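Local atomic coordinates of terminal oxygenase component of carbazole (Janthinobacterium sp., PDB entry 7BUG), a protein that acts as the terminal oxygenase of carbazole 1,9a-dioxygenase, adding dioxygen across the angular C-9a and neighbouring C-1 positions of carbazole. Residues G328-N331 and D332-W335; P181-I184 and Y185-D189; S113-I116 and G117-L121; C82-K85 and S86-T89. One frame throughout, in Å; residues are numbered along the deposited sequence. Where two conformers were deposited one is given.

Contact 1 (G328-N331 and D332-W335). With FE2 (Fe (II) ion), chain E.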
# COMPACT_ATOMS: atom_id res chain seq x y z
N GLY A 328 8.18 1.13 -31.31
CA GLY A 328 7.39 2.24 -31.90
C GLY A 328 5.97 1.86 -32.31
O GLY A 328 5.14 2.76 -32.57
N PHE A 329 5.64 0.58 -32.43
CA PHE A 329 4.24 0.16 -32.65
C PHE A 329 3.65 -0.37 -31.33
O PHE A 329 2.55 0.06 -30.89
CB PHE A 329 4.19 -0.87 -33.77
CG PHE A 329 2.84 -1.30 -34.20
CD1 PHE A 329 2.14 -0.61 -35.18
CD2 PHE A 329 2.25 -2.43 -33.65
CE1 PHE A 329 0.92 -1.07 -35.63
CE2 PHE A 329 1.00 -2.84 -34.06
CZ PHE A 329 0.32 -2.17 -35.05
N ASN A 330 4.38 -1.29 -30.68
CA ASN A 330 3.77 -1.98 -29.49
C ASN A 330 3.80 -1.15 -28.21
O ASN A 330 3.09 -1.52 -27.27
CB ASN A 330 4.37 -3.36 -29.22
CG ASN A 330 3.99 -4.35 -30.30
OD1 ASN A 330 4.88 -4.95 -30.89
ND2 ASN A 330 2.71 -4.54 -30.58
N ASN A 331 4.57 -0.05 -28.15
CA ASN A 331 4.52 0.81 -26.94
C ASN A 331 3.08 1.26 -26.68
O ASN A 331 2.73 1.36 -25.49
CB ASN A 331 5.46 2.01 -27.07
CG ASN A 331 6.88 1.71 -26.67
OD1 ASN A 331 7.22 0.62 -26.18
ND2 ASN A 331 7.73 2.70 -26.87
N ASP A 332 2.25 1.48 -27.69
CA ASP A 332 0.84 1.91 -27.46
C ASP A 332 0.04 0.75 -26.82
O ASP A 332 -0.85 1.01 -26.06
CB ASP A 332 0.16 2.44 -28.71
CG ASP A 332 0.70 3.82 -29.13
OD1 ASP A 332 0.99 4.66 -28.22
OD2 ASP A 332 0.89 4.00 -30.33
N ASP A 333 0.40 -0.50 -27.10
CA ASP A 333 -0.27 -1.64 -26.43
C ASP A 333 0.02 -1.60 -24.94
O ASP A 333 -0.86 -2.04 -24.16
CB ASP A 333 0.24 -2.96 -27.02
CG ASP A 333 -0.30 -3.18 -28.42
OD1 ASP A 333 -1.52 -3.01 -28.65
OD2 ASP A 333 0.50 -3.46 -29.27
N ILE A 334 1.22 -1.18 -24.56
CA ILE A 334 1.64 -1.19 -23.14
C ILE A 334 0.72 -0.27 -22.33
O ILE A 334 0.12 -0.72 -21.31
CB ILE A 334 3.11 -0.84 -23.00
CG1 ILE A 334 3.96 -1.96 -23.62
CG2 ILE A 334 3.45 -0.58 -21.53
CD1 ILE A 334 5.43 -1.66 -23.59
N TRP A 335 0.50 0.96 -22.79
CA TRP A 335 -0.32 1.87 -21.96
C TRP A 335 -1.82 1.49 -22.10
O TRP A 335 -2.58 1.70 -21.15
CB TRP A 335 0.05 3.35 -22.17
CG TRP A 335 -0.22 3.89 -23.52
CD1 TRP A 335 0.71 4.14 -24.50
CD2 TRP A 335 -1.49 4.31 -24.03
NE1 TRP A 335 0.08 4.63 -25.61
CE2 TRP A 335 -1.26 4.76 -25.35
CE3 TRP A 335 -2.79 4.38 -23.51
CZ2 TRP A 335 -2.29 5.26 -26.14
CZ3 TRP A 335 -3.80 4.89 -24.30
CH2 TRP A 335 -3.54 5.34 -25.58
FE FE2 E . -1.61 -3.78 -30.52
O HOH W 1 1.20 2.16 -32.10
O HOH W 2 -1.01 -4.97 -31.75
O HOH W 3 -1.58 -5.75 -29.54

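Contact 2 (P181-I184 and Y185-D189). With FE2 (Fe (II) ion), chain E.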
# COMPACT_ATOMS: atom_id res chain seq x y z
N PRO A 181 -9.39 -7.78 -32.28
CA PRO A 181 -9.32 -7.30 -33.66
C PRO A 181 -9.52 -5.78 -33.81
O PRO A 181 -8.96 -5.16 -34.71
CB PRO A 181 -10.44 -8.09 -34.39
CG PRO A 181 -10.81 -9.23 -33.44
CD PRO A 181 -10.49 -8.73 -32.04
N SER A 182 -10.32 -5.17 -32.95
CA SER A 182 -10.66 -3.72 -33.10
C SER A 182 -9.67 -2.77 -32.40
O SER A 182 -9.71 -1.55 -32.66
CB SER A 182 -12.04 -3.47 -32.66
OG SER A 182 -12.92 -4.09 -33.58
N HIS A 183 -8.75 -3.28 -31.57
CA HIS A 183 -7.82 -2.45 -30.80
C HIS A 183 -6.87 -1.73 -31.74
O HIS A 183 -6.20 -0.81 -31.30
CB HIS A 183 -7.05 -3.26 -29.72
CG HIS A 183 -5.72 -3.74 -30.15
ND1 HIS A 183 -5.56 -4.87 -30.89
CD2 HIS A 183 -4.49 -3.20 -30.02
CE1 HIS A 183 -4.29 -5.04 -31.17
NE2 HIS A 183 -3.58 -4.03 -30.64
N ILE A 184 -6.72 -2.18 -33.00
CA ILE A 184 -5.73 -1.60 -33.94
C ILE A 184 -6.01 -0.11 -34.22
O ILE A 184 -5.08 0.55 -34.64
CB ILE A 184 -5.73 -2.38 -35.26
CG1 ILE A 184 -7.10 -2.39 -35.93
CG2 ILE A 184 -5.18 -3.78 -34.99
CD1 ILE A 184 -7.08 -2.90 -37.35
N TYR A 185 -7.17 0.37 -33.82
CA TYR A 185 -7.47 1.82 -33.74
C TYR A 185 -6.35 2.57 -33.00
O TYR A 185 -5.95 3.67 -33.42
CB TYR A 185 -8.84 2.03 -33.12
CG TYR A 185 -9.29 3.46 -33.11
CD1 TYR A 185 -9.75 4.06 -34.28
CD2 TYR A 185 -9.18 4.23 -31.96
CE1 TYR A 185 -10.10 5.40 -34.28
CE2 TYR A 185 -9.51 5.57 -31.96
CZ TYR A 185 -9.98 6.15 -33.12
OH TYR A 185 -10.32 7.48 -33.15
N ILE A 186 -5.80 2.00 -31.92
CA ILE A 186 -4.75 2.70 -31.14
C ILE A 186 -3.45 2.86 -31.93
O ILE A 186 -2.61 3.62 -31.48
CB ILE A 186 -4.51 2.01 -29.77
CG1 ILE A 186 -3.62 0.76 -29.89
CG2 ILE A 186 -5.83 1.70 -29.11
CD1 ILE A 186 -3.25 0.15 -28.55
N HIS A 187 -3.25 2.07 -33.00
CA HIS A 187 -1.98 2.03 -33.75
C HIS A 187 -2.03 2.96 -34.99
O HIS A 187 -1.04 3.01 -35.70
CB HIS A 187 -1.69 0.59 -34.16
CG HIS A 187 -1.48 -0.32 -32.99
ND1 HIS A 187 -0.46 -0.14 -32.11
CD2 HIS A 187 -2.07 -1.49 -32.65
CE1 HIS A 187 -0.45 -1.12 -31.22
NE2 HIS A 187 -1.42 -1.93 -31.53
N LYS A 188 -3.12 3.70 -35.14
CA LYS A 188 -3.40 4.49 -36.38
C LYS A 188 -2.32 5.57 -36.59
O LYS A 188 -2.04 5.88 -37.74
CB LYS A 188 -4.82 5.05 -36.35
CG LYS A 188 -5.09 6.12 -35.30
CD LYS A 188 -6.57 6.36 -35.12
CE LYS A 188 -6.86 7.43 -34.09
NZ LYS A 188 -6.54 6.96 -32.70
N ASP A 189 -1.65 6.04 -35.56
CA ASP A 189 -0.60 7.09 -35.68
C ASP A 189 0.80 6.52 -35.50
O ASP A 189 1.76 7.31 -35.36
CB ASP A 189 -0.81 8.23 -34.68
CG ASP A 189 -2.14 8.95 -34.83
OD1 ASP A 189 -2.54 9.11 -35.98
OD2 ASP A 189 -2.75 9.34 -33.79
FE FE2 E . -1.61 -3.78 -30.52
O HOH W 2 -1.01 -4.97 -31.75
O HOH W 3 -1.58 -5.75 -29.54

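Contact 3 (S113-I116 and G117-L121)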
# COMPACT_ATOMS: atom_id res chain seq x y z
N SER A 113 23.35 -33.68 10.38
CA SER A 113 21.89 -33.52 10.40
C SER A 113 21.16 -34.71 9.80
O SER A 113 21.47 -35.09 8.65
CB SER A 113 21.48 -32.27 9.66
OG SER A 113 20.08 -32.02 9.81
N ALA A 114 20.05 -35.05 10.43
CA ALA A 114 19.08 -36.07 9.93
C ALA A 114 18.36 -35.54 8.69
O ALA A 114 17.72 -36.30 7.97
CB ALA A 114 18.08 -36.45 10.99
N GLN A 115 18.39 -34.22 8.43
CA GLN A 115 17.69 -33.69 7.23
C GLN A 115 18.45 -34.04 5.92
O GLN A 115 17.81 -34.05 4.86
CB GLN A 115 17.47 -32.18 7.35
CG GLN A 115 16.59 -31.72 8.48
CD GLN A 115 15.14 -32.14 8.35
OE1 GLN A 115 14.76 -32.84 7.42
NE2 GLN A 115 14.31 -31.69 9.27
N ILE A 116 19.76 -34.24 5.98
CA ILE A 116 20.60 -34.45 4.79
C ILE A 116 20.13 -35.70 4.05
O ILE A 116 19.98 -36.75 4.68
CB ILE A 116 22.08 -34.53 5.18
CG1 ILE A 116 22.55 -33.19 5.75
CG2 ILE A 116 22.92 -34.97 3.99
CD1 ILE A 116 23.81 -33.30 6.54
N GLY A 117 19.94 -35.57 2.75
CA GLY A 117 19.41 -36.63 1.88
C GLY A 117 17.94 -36.95 2.05
O GLY A 117 17.49 -37.88 1.35
N ARG A 118 17.17 -36.23 2.89
CA ARG A 118 15.78 -36.58 3.25
C ARG A 118 14.81 -35.43 2.90
O ARG A 118 13.66 -35.45 3.33
CB ARG A 118 15.70 -36.88 4.75
CG ARG A 118 16.41 -38.17 5.17
CD ARG A 118 15.83 -38.65 6.48
NE ARG A 118 16.41 -39.95 6.82
CZ ARG A 118 17.57 -40.16 7.43
NH1 ARG A 118 18.34 -39.16 7.84
NH2 ARG A 118 17.97 -41.40 7.65
N GLN A 119 15.32 -34.40 2.24
CA GLN A 119 14.53 -33.23 1.79
C GLN A 119 14.97 -32.88 0.36
O GLN A 119 16.12 -33.17 -0.07
CB GLN A 119 14.72 -32.01 2.70
CG GLN A 119 14.35 -32.22 4.16
CD GLN A 119 12.89 -32.42 4.46
OE1 GLN A 119 12.01 -32.27 3.60
NE2 GLN A 119 12.61 -32.77 5.70
N LYS A 120 14.05 -32.28 -0.37
CA LYS A 120 14.24 -31.86 -1.78
C LYS A 120 13.61 -30.48 -1.98
O LYS A 120 12.44 -30.36 -1.66
CB LYS A 120 13.57 -32.92 -2.66
CG LYS A 120 13.77 -32.74 -4.15
CD LYS A 120 12.98 -33.76 -4.96
CE LYS A 120 13.20 -35.18 -4.49
NZ LYS A 120 12.66 -36.17 -5.46
N LEU A 121 14.33 -29.54 -2.54
CA LEU A 121 13.81 -28.25 -2.98
C LEU A 121 13.17 -28.45 -4.34
O LEU A 121 13.72 -29.17 -5.21
CB LEU A 121 15.01 -27.30 -3.02
CG LEU A 121 14.79 -25.85 -3.40
CD1 LEU A 121 13.71 -25.20 -2.58
CD2 LEU A 121 16.12 -25.10 -3.22

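Contact 4 (C82-K85 and S86-T89)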
# COMPACT_ATOMS: atom_id res chain seq x y z
N CYS A 82 27.55 -20.34 -4.52
CA CYS A 82 27.69 -21.62 -5.26
C CYS A 82 29.09 -22.11 -5.00
O CYS A 82 30.06 -21.48 -5.56
CB CYS A 82 27.42 -21.46 -6.75
SG CYS A 82 25.68 -21.11 -7.15
N LYS A 83 29.22 -23.09 -4.12
CA LYS A 83 30.56 -23.44 -3.60
C LYS A 83 31.13 -24.62 -4.36
O LYS A 83 32.35 -24.84 -4.25
CB LYS A 83 30.49 -23.70 -2.10
CG LYS A 83 29.87 -22.54 -1.36
CD LYS A 83 29.92 -22.64 0.16
CE LYS A 83 30.90 -21.69 0.78
NZ LYS A 83 30.68 -20.30 0.38
N THR A 84 30.28 -25.39 -5.03
CA THR A 84 30.70 -26.36 -6.07
C THR A 84 29.87 -26.10 -7.33
O THR A 84 28.76 -25.52 -7.24
CB THR A 84 30.59 -27.81 -5.62
OG1 THR A 84 29.23 -28.26 -5.61
CG2 THR A 84 31.24 -28.02 -4.28
N LYS A 85 30.35 -26.57 -8.47
CA LYS A 85 29.67 -26.43 -9.78
C LYS A 85 28.23 -26.93 -9.66
O LYS A 85 27.32 -26.31 -10.23
CB LYS A 85 30.39 -27.32 -10.81
CG LYS A 85 30.49 -26.76 -12.21
CD LYS A 85 31.37 -27.57 -13.17
CE LYS A 85 30.98 -29.04 -13.27
NZ LYS A 85 31.75 -29.80 -14.31
N SER A 86 28.02 -28.04 -8.98
CA SER A 86 26.75 -28.77 -8.99
C SER A 86 25.77 -28.30 -7.91
O SER A 86 24.69 -28.87 -7.88
CB SER A 86 26.96 -30.23 -8.88
OG SER A 86 27.58 -30.55 -7.67
N THR A 87 26.18 -27.38 -7.05
CA THR A 87 25.34 -27.08 -5.87
C THR A 87 25.15 -25.58 -5.65
O THR A 87 25.89 -24.74 -6.18
CB THR A 87 25.85 -27.71 -4.56
OG1 THR A 87 27.12 -27.15 -4.26
CG2 THR A 87 25.93 -29.22 -4.65
N ILE A 88 24.20 -25.26 -4.80
CA ILE A 88 24.10 -23.90 -4.21
C ILE A 88 23.92 -24.08 -2.71
O ILE A 88 23.19 -25.02 -2.30
CB ILE A 88 22.96 -23.04 -4.85
CG1 ILE A 88 22.91 -21.62 -4.26
CG2 ILE A 88 21.64 -23.76 -4.80
CD1 ILE A 88 22.06 -20.63 -5.06
N THR A 89 24.53 -23.19 -1.92
CA THR A 89 24.51 -23.24 -0.45
C THR A 89 23.70 -22.02 0.01
O THR A 89 24.12 -20.87 -0.33
CB THR A 89 25.95 -23.22 0.09
OG1 THR A 89 26.56 -24.44 -0.34
CG2 THR A 89 26.01 -23.07 1.59
O HOH W 4 27.21 -24.61 -3.00
O HOH W 5 26.54 -24.18 -8.86

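Contact 1 (G328-N331 and D332-W335)
Asn330 and Asp333 meet side chain to side chain where the loop after helix 307-327 runs into helix 331-344. Asn330 ND2 donates to Asp333 OD2 over 2.8 Å. The bond is nearly straight, at 167°. The acceptor lies in the amide plane of Asn330, and the oxygen is met nearly along its C-O axis. Amide and carboxylate are turned 32° against each other. Asp333 has CG anti to its carbonyl carbon (chi1 -72°), which carries the carboxylate off the helix start to the iron. Both oxygens bind the metal unequally: Asp333 OD1 is 2.0 Å and OD2 2.5 Å from the iron. The oxygen with the longer metal bond is the one gripped by Asn330, so the amide helps fix the rotation of the carboxylate. Asn330 OD1 in turn accepts from Gln282 NE2, making Asn330 a second-shell residue held from both ends of its amide.

Backbone bonds from Asp333 N and Ile334 N to Asn330 O are weak. Asn331 and Ile334 lie side by side, with Asn331 OD1 3.9 Å from Ile334 CD1. Asp332 splits its carboxylate between two partners. Its OD1 takes the indole N-H of Trp335 on the anti lone pair, NE1 to OD1 2.8 Å. Its OD2 receives water 1, which also donates to Phe329 O. The Trp335 ring meets Trp91 of the second subunit. Asp333, with His183 and His187, forms the facial triad of two histidines and one carboxylate, the mononuclear iron site of Rieske oxygenases.

Contact 2 (P181-I184 and Y185-D189)
His183 is turned to chi1 95°, well off a staggered position, while His187 carries CG anti to its carbonyl carbon, chi1 -63°. These torsions bring both rings to the same iron from successive parts of a 3-10 turn. His183 NE2 binds the metal at 2.0 Å and His187 NE2 at 2.1 Å. The two nitrogens come close as ligands of one ion and are not hydrogen-bonded. The ring planes are turned 81° against each other.

Ile186 sits between the two. Its CG1 lies 3.7 Å above the plane of the His187 ring, over its centre. Its CD1 reaches the edge of the other ring, 3.9 Å from His183 CD2. With an alanine here, CG1 and CD1 would be gone, and the face of the His187 ring and the edge of the His183 ring would probably lose this packing partner. The backbone keeps the spacing: Ile186 N donates to His183 O at 2.9 Å and His187 N to Ile184 O at 2.9 Å, each from residue i+3 back to residue i.

Outside the turn, His183 ND1 bonds to Asp180 O, which helps hold the ring with NE2 facing the iron. Phe329 stacks on His187. Tyr92 of the second subunit packs on His183 and Ile186, and Tyr185 OH and Lys188 NZ both bind Glu81 of that subunit. Two waters are modelled at the iron, but the short bond of water 2 and their closeness make the details doubtful. Oxygen would probably bind on this side, away from the protein ligands, as in related Rieske oxygenases.

Contact 3 (S113-I116 and G117-L121)
Gln115 and Arg118 close a type II beta turn, Arg118 N to Gln115 O 3.0 Å, which overlaps a type I turn from Ser113 to Ile116. The two overlapping turns belong to the Rieske domain, in the loop between strands 104-107 and 123-129. They start with an ST turn, in which Ser113 OG accepts from Gln115 N at 3.1 Å. Gly117 takes the third place of the type II turn with a positive phi of 72°, a backbone setting that suits glycine.

Two side chains reach back over the turns. Arg118 is extended from CG to NE and lies along the carbonyl of Ala114. Its NH1 donates to Ala114 O at 2.9 Å, and that oxygen sits at the guanidinium edge, near its plane. Gln115 and Gln119 are both bent at chi2, which curls their amides toward one another. The two amide planes are turned 49° from each other. A leucine in place of Gln119 would probably leave Gln115 OE1 without its amide donor, with the Gln115 amide then held from its NE2 end.

That amide matters at the subunit interface. Gln115 NE2 donates to Leu355 O of the third subunit, so both ends of the group are used. Glu357 of the same subunit binds Ser113 OG and Ala114 N. The Gln115 side chain also lies about 4 Å from that of Trp95, which lines the [2Fe-2S] cluster site. The bond between the glutamines is nearly straight, at 171°, with Gln119 NE2 2.8 Å from Gln115 OE1.

Contact 4 (C82-K85 and S86-T89)
Thr84 and Thr87 meet hydroxyl to hydroxyl at a slant and share a short bond, OG1 to OG1 2.7 Å. Each has OG1 between its backbone N and carbonyl carbon (chi1 75° and 63°), a setting that brings the two hydroxyls together beside a type I beta turn. The turn itself is closed by Thr87 N donating to Thr84 O at 3.2 Å. The backbone N of Thr84 is buried here with no partner.

Lys83 and Thr89 cross at about a right angle. The lysine lays its CD against the threonine, 3.8 Å from Thr89 OG1, before bending away to a salt bridge of NZ with Glu81. Water 4 fills the corner between these pairs. It bonds to Lys83 N, Thr87 OG1 and Thr89 OG1, the last at 2.7 Å. Thr89 OG1 also bonds to Thr96 OG1. On the other side of the strand, Cys82 SG touches Ile88 CG1 at 4.0 Å, a plain apolar contact.

The turn leads into strand 87-89, an outer strand of the three-stranded antiparallel sheet with 95-98 and 104-107. Ile88 packs on Leu54 of strand 51-58, while Ile243 of the third subunit packs on Thr84, Thr87 and Thr89.

Overall arrangement
Along the chain the order is contact 4, contact 3, contact 2, contact 1. The first two lie in the Rieske domain, their centres about 16 Å apart, on either flank of the sheet formed by strands 87-89, 95-98 and 104-107. Contacts 1 and 2 lie in the catalytic domain, centres about 10 Å apart, and meet at one iron. The two groups are far apart within the chain: centres of contacts 1 and 3 are about 49 Å apart. The trimer probably bridges this gap, since contacts 1 and 2 face the second subunit and contacts 3 and 4 the third. This fits electron transfer from a Rieske cluster to the iron of a neighbouring subunit, as in related oxygenases.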